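Local coordinates for N-alpha-acetyltransferase 35, NatC auxiliary subunit (Saccharomyces cerevisiae, PDB 6YGA) that serves as the large auxiliary subunit of the NatC N-terminal acetyltransferase, holding the catalytic subunit in a complex that acetylates the N-terminal methionine of L-A virus Gag, at the interface of chains B and A. Residues are numbered along the deposited sequence; one frame, centred on the assembly and turned at random. Chains: chain A, N-alpha-acetyltransferase 35, NatC auxiliary subunit; chain B, N-alpha-acetyltransferase 30.

Contact 1: the interface of chains B and A. Residues chain B 142-143; chain A 107, 175-176, 334.
B:Phe142 points the rim of its ring at A:Tyr107, and the two aromatic groups meet edge to face, their planes 76° apart and their centroids 5.5 Å from each other. The tip does the touching: CZ of B:Phe142 stands 3.9 Å from CZ of A:Tyr107, the phenol carbon that carries the hydroxyl. Further along the same rim, CE2 of B:Phe142 comes 3.5 Å from the backbone O of A:Glu175, which lies in the plane of the ring, so the weakly positive C-H edge faces a carbonyl oxygen. A:Gln334 reaches in tip to tip from another direction, and its amide NE2 lies 3.6 Å from CZ of B:Phe142, with the amide turned obliquely to the ring. At the root of the phenylalanine, the extended side chain of A:Glu175 passes at a slant across its base, bringing its carboxylate OE2 to 3.3 Å from CB of B:Phe142 and its CG against the ring carbon CD2. With CG anti to the backbone N (chi1 -180°), B:Phe142 stretches away from its own backbone toward this group of partners.

B:Arg143 lies over the ring of B:Phe142, its CG 3.6 Å above the plane and toward the rim. Its chain then bends at chi3, which carries the guanidinium over to the base of A:Tyr107. There the tyrosine CB sits under one face of the guanidinium, 3.3 Å from NE of B:Arg143, and the guanidinium and phenol planes are only 18° from parallel. The arginine CD covers the phenol near CG and CD2. A:Tyr107 thus meets both neighbours, B:Phe142 near its hydroxyl end and B:Arg143 near its CB.

No hydrogen bond crosses this patch; shape and ring packing carry it. The aromatic contact seats the segment following strand 136-141 of the catalytic subunit among loops of the auxiliary subunit, contributing to NatC assembly.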
loop_
_atom_site.group_PDB
_atom_site.type_symbol
_atom_site.label_atom_id
_atom_site.label_comp_id
_atom_site.label_asym_id
_atom_site.label_seq_id
_atom_site.Cartn_x
_atom_site.Cartn_y
_atom_site.Cartn_z
ATOM N N PHE B 142 -0.630 -0.753 3.207
ATOM C CA PHE B 142 -0.669 0.681 2.944
ATOM C C PHE B 142 -2.110 1.175 2.837
ATOM O O PHE B 142 -2.869 0.719 1.974
ATOM C CB PHE B 142 0.106 0.981 1.664
ATOM C CG PHE B 142 0.141 2.435 1.291
ATOM C CD1 PHE B 142 1.008 3.308 1.927
ATOM C CD2 PHE B 142 -0.675 2.922 0.283
ATOM C CE1 PHE B 142 1.045 4.644 1.579
ATOM C CE2 PHE B 142 -0.640 4.254 -0.072
ATOM C CZ PHE B 142 0.221 5.118 0.578
ATOM N N ARG B 143 -2.476 2.111 3.720
ATOM C CA ARG B 143 -3.795 2.752 3.722
ATOM C C ARG B 143 -4.922 1.721 3.755
ATOM O O ARG B 143 -5.967 1.887 3.123
ATOM C CB ARG B 143 -3.947 3.702 2.530
ATOM C CG ARG B 143 -3.026 4.910 2.595
ATOM C CD ARG B 143 -3.312 5.904 1.482
ATOM N NE ARG B 143 -4.688 6.385 1.522
ATOM C CZ ARG B 143 -5.107 7.384 2.292
ATOM N NH1 ARG B 143 -4.254 8.008 3.090
ATOM N NH2 ARG B 143 -6.378 7.757 2.265
ATOM N N TYR A 107 -4.994 10.558 -2.030
ATOM C CA TYR A 107 -5.547 9.201 -2.108
ATOM C C TYR A 107 -7.042 9.166 -1.787
ATOM O O TYR A 107 -7.539 8.215 -1.179
ATOM C CB TYR A 107 -4.785 8.240 -1.189
ATOM C CG TYR A 107 -3.283 8.249 -1.360
ATOM C CD1 TYR A 107 -2.671 7.453 -2.319
ATOM C CD2 TYR A 107 -2.474 9.037 -0.549
ATOM C CE1 TYR A 107 -1.296 7.451 -2.477
ATOM C CE2 TYR A 107 -1.098 9.043 -0.698
ATOM C CZ TYR A 107 -0.515 8.248 -1.663
ATOM O OH TYR A 107 0.853 8.250 -1.816
ATOM N N GLU A 175 -5.437 1.349 -3.623
ATOM C CA GLU A 175 -4.435 1.422 -2.567
ATOM C C GLU A 175 -3.519 2.594 -2.878
ATOM O O GLU A 175 -3.408 3.538 -2.090
ATOM C CB GLU A 175 -3.653 0.107 -2.459
ATOM C CG GLU A 175 -2.547 0.107 -1.406
ATOM C CD GLU A 175 -1.726 -1.175 -1.406
ATOM O OE1 GLU A 175 -2.062 -2.101 -2.172
ATOM O OE2 GLU A 175 -0.742 -1.255 -0.640
ATOM N N ASP A 176 -2.880 2.547 -4.046
ATOM C CA ASP A 176 -2.096 3.677 -4.524
ATOM C C ASP A 176 -2.964 4.706 -5.229
ATOM O O ASP A 176 -2.630 5.897 -5.232
ATOM C CB ASP A 176 -1.003 3.185 -5.469
ATOM C CG ASP A 176 -0.095 2.176 -4.817
ATOM O OD1 ASP A 176 0.442 2.482 -3.732
ATOM O OD2 ASP A 176 0.065 1.072 -5.376
ATOM N N GLN A 334 8.171 8.653 -0.608
ATOM C CA GLN A 334 7.322 8.028 -1.612
ATOM C C GLN A 334 6.945 9.033 -2.695
ATOM O O GLN A 334 6.405 10.103 -2.402
ATOM C CB GLN A 334 6.069 7.454 -0.952
ATOM C CG GLN A 334 5.149 6.705 -1.901
ATOM C CD GLN A 334 4.098 5.891 -1.172
ATOM O OE1 GLN A 334 4.394 5.216 -0.185
ATOM N NE2 GLN A 334 2.862 5.955 -1.651
#

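Contact 2: the interface of chains B and A. Residues chain B 136-138; chain A 459, 461, 463-464, 584, 587-588.
The backbone O of B:Arg137 is gripped end-on by the guanidinium of A:Arg588, whose NH2 and NH1 both donate to it, at 2.9 Å from NH2 and 3.0 Å from NH1. The oxygen lies close to the guanidinium plane; NH1 approaches nearly along the C=O axis, whereas NH2 comes in more bent, at a C=O...N angle of 143°. A:Ile459 adds its methyl CG2 beside the same oxygen.

A:Glu464 fixes the rotation of the guanidinium from its other edge, in a side-on salt bridge. NE of A:Arg588 donates to OE2 of A:Glu464 at 2.9 Å, meeting it from well above the carboxylate plane, while NH2 reaches OE1 on its syn side. OE1 also uses its anti lone pair to accept from the backbone N of A:Lys461, 3.0 Å away, which ties the carboxylate to the backbone just ahead of its own 3-10 turn, 462-464. Water 1 joins the two chains here: it lies 2.8 Å from the backbone N of B:Arg137 and also bonds to the backbone O of A:Ile459 and to A:Glu464 OE1. Both backbone polar groups of B:Arg137 are thereby engaged.

B:Ile136 packs below this network. With CG1 between the backbone N and the carbonyl carbon (chi1 56°), its terminal CD1 is placed 3.8 Å from CD2 of A:Leu587 and over one guanidinium face, while CG2 turns to CG2 of A:Ile584. The selenomethionine B:Met138 bends at chi2 and chi3 and lays its SE 3.9 Å from CG of A:Leu587. Backbone recognition framed by apolar packing docks the start of strand 136-141 of the GNAT-family catalytic subunit onto helix 581-588 and the segment around 3-10 helix 462-464 of the auxiliary subunit.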
loop_
_atom_site.group_PDB
_atom_site.type_symbol
_atom_site.label_atom_id
_atom_site.label_comp_id
_atom_site.label_asym_id
_atom_site.label_seq_id
_atom_site.Cartn_x
_atom_site.Cartn_y
_atom_site.Cartn_z
ATOM N N ILE B 136 2.945 -11.276 16.709
ATOM C CA ILE B 136 3.953 -10.431 16.090
ATOM C C ILE B 136 3.406 -9.924 14.765
ATOM O O ILE B 136 2.537 -10.542 14.144
ATOM C CB ILE B 136 5.303 -11.153 15.880
ATOM C CG1 ILE B 136 5.114 -12.431 15.060
ATOM C CG2 ILE B 136 5.965 -11.450 17.219
ATOM C CD1 ILE B 136 6.412 -13.156 14.759
ATOM N N ARG B 137 3.924 -8.774 14.344
ATOM C CA ARG B 137 3.518 -8.159 13.090
ATOM C C ARG B 137 4.221 -8.844 11.926
ATOM O O ARG B 137 5.452 -8.940 11.897
ATOM C CB ARG B 137 3.844 -6.667 13.114
ATOM C CG ARG B 137 3.442 -6.000 14.420
ATOM C CD ARG B 137 4.013 -4.604 14.558
ATOM N NE ARG B 137 3.771 -4.072 15.896
ATOM C CZ ARG B 137 4.253 -2.918 16.345
ATOM N NH1 ARG B 137 5.013 -2.161 15.564
ATOM N NH2 ARG B 137 3.977 -2.522 17.579
HETATM N N MSE B 138 3.437 -9.319 10.967
HETATM C CA MSE B 138 3.983 -10.052 9.835
HETATM C C MSE B 138 3.858 -9.277 8.531
HETATM O O MSE B 138 4.427 -9.670 7.513
HETATM C CB MSE B 138 3.290 -11.411 9.699
HETATM C CG MSE B 138 3.636 -12.381 10.816
HETATM SE SE MSE B 138 5.558 -12.694 10.917
HETATM C CE MSE B 138 5.815 -13.583 9.200
ATOM N N ILE A 459 7.812 -3.112 11.619
ATOM C CA ILE A 459 7.337 -4.488 11.683
ATOM C C ILE A 459 7.863 -5.175 12.936
ATOM O O ILE A 459 7.144 -5.940 13.589
ATOM C CB ILE A 459 7.748 -5.242 10.405
ATOM C CG1 ILE A 459 7.042 -4.650 9.184
ATOM C CG2 ILE A 459 7.445 -6.724 10.535
ATOM C CD1 ILE A 459 5.532 -4.716 9.264
ATOM N N LYS A 461 9.229 -5.694 16.746
ATOM C CA LYS A 461 9.113 -5.145 18.084
ATOM C C LYS A 461 10.498 -5.007 18.709
ATOM O O LYS A 461 11.454 -5.645 18.262
ATOM C CB LYS A 461 8.213 -6.030 18.942
ATOM C CG LYS A 461 6.738 -5.941 18.573
ATOM C CD LYS A 461 5.883 -6.805 19.486
ATOM C CE LYS A 461 5.951 -6.327 20.927
ATOM N NZ LYS A 461 5.515 -4.908 21.062
ATOM N N PHE A 463 11.956 -6.233 21.259
ATOM C CA PHE A 463 12.637 -7.449 21.692
ATOM C C PHE A 463 13.163 -8.262 20.516
ATOM O O PHE A 463 14.066 -9.083 20.702
ATOM C CB PHE A 463 11.716 -8.301 22.576
ATOM C CG PHE A 463 10.652 -9.064 21.827
ATOM C CD1 PHE A 463 10.923 -10.307 21.271
ATOM C CD2 PHE A 463 9.366 -8.562 21.729
ATOM C CE1 PHE A 463 9.939 -11.014 20.602
ATOM C CE2 PHE A 463 8.377 -9.266 21.064
ATOM C CZ PHE A 463 8.664 -10.491 20.500
ATOM N N GLU A 464 12.619 -8.051 19.319
ATOM C CA GLU A 464 13.097 -8.710 18.111
ATOM C C GLU A 464 14.286 -8.000 17.478
ATOM O O GLU A 464 14.804 -8.484 16.467
ATOM C CB GLU A 464 11.968 -8.806 17.082
ATOM C CG GLU A 464 10.785 -9.659 17.505
ATOM C CD GLU A 464 9.685 -9.694 16.456
ATOM O OE1 GLU A 464 9.078 -8.634 16.186
ATOM O OE2 GLU A 464 9.432 -10.780 15.894
ATOM N N ILE A 584 7.525 -18.491 17.747
ATOM C CA ILE A 584 7.500 -17.086 17.356
ATOM C C ILE A 584 8.769 -16.719 16.599
ATOM O O ILE A 584 8.726 -15.971 15.614
ATOM C CB ILE A 584 7.290 -16.196 18.595
ATOM C CG1 ILE A 584 5.895 -16.425 19.178
ATOM C CG2 ILE A 584 7.476 -14.729 18.250
ATOM C CD1 ILE A 584 5.679 -15.742 20.502
ATOM N N LEU A 587 8.491 -18.220 13.023
ATOM C CA LEU A 587 7.547 -17.473 12.200
ATOM C C LEU A 587 8.180 -16.203 11.648
ATOM O O LEU A 587 7.933 -15.828 10.496
ATOM C CB LEU A 587 6.302 -17.138 13.018
ATOM C CG LEU A 587 5.235 -16.299 12.314
ATOM C CD1 LEU A 587 4.589 -17.092 11.186
ATOM C CD2 LEU A 587 4.186 -15.804 13.302
ATOM N N ARG A 588 8.994 -15.520 12.460
ATOM C CA ARG A 588 9.602 -14.270 12.014
ATOM C C ARG A 588 10.561 -14.508 10.856
ATOM O O ARG A 588 10.633 -13.700 9.921
ATOM C CB ARG A 588 10.316 -13.588 13.187
ATOM C CG ARG A 588 11.273 -12.469 12.791
ATOM C CD ARG A 588 10.546 -11.320 12.121
ATOM N NE ARG A 588 9.620 -10.657 13.032
ATOM C CZ ARG A 588 8.527 -10.011 12.641
ATOM N NH1 ARG A 588 8.221 -9.950 11.352
ATOM N NH2 ARG A 588 7.739 -9.433 13.537
HETATM O O HOH W 1 6.165 -7.594 15.475
#

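The C-alpha centres of contact 1 and contact 2 are about 23 Å apart, yet on chain B they belong to one short stretch: contact 2 uses the beginning of strand 136-141 and contact 1 the two residues just beyond its end. On chain A they share no residue; contact 1 draws on positions 107, 175-176 and 334, contact 2 on positions 459, 461, 463-464, 584 and 587-588. The strand and the residues just past it therefore bridge parts of the auxiliary chain far apart in sequence. Holding this stretch at both places, one by packing and the other by polar bonds as well, would help fix its orientation within NatC.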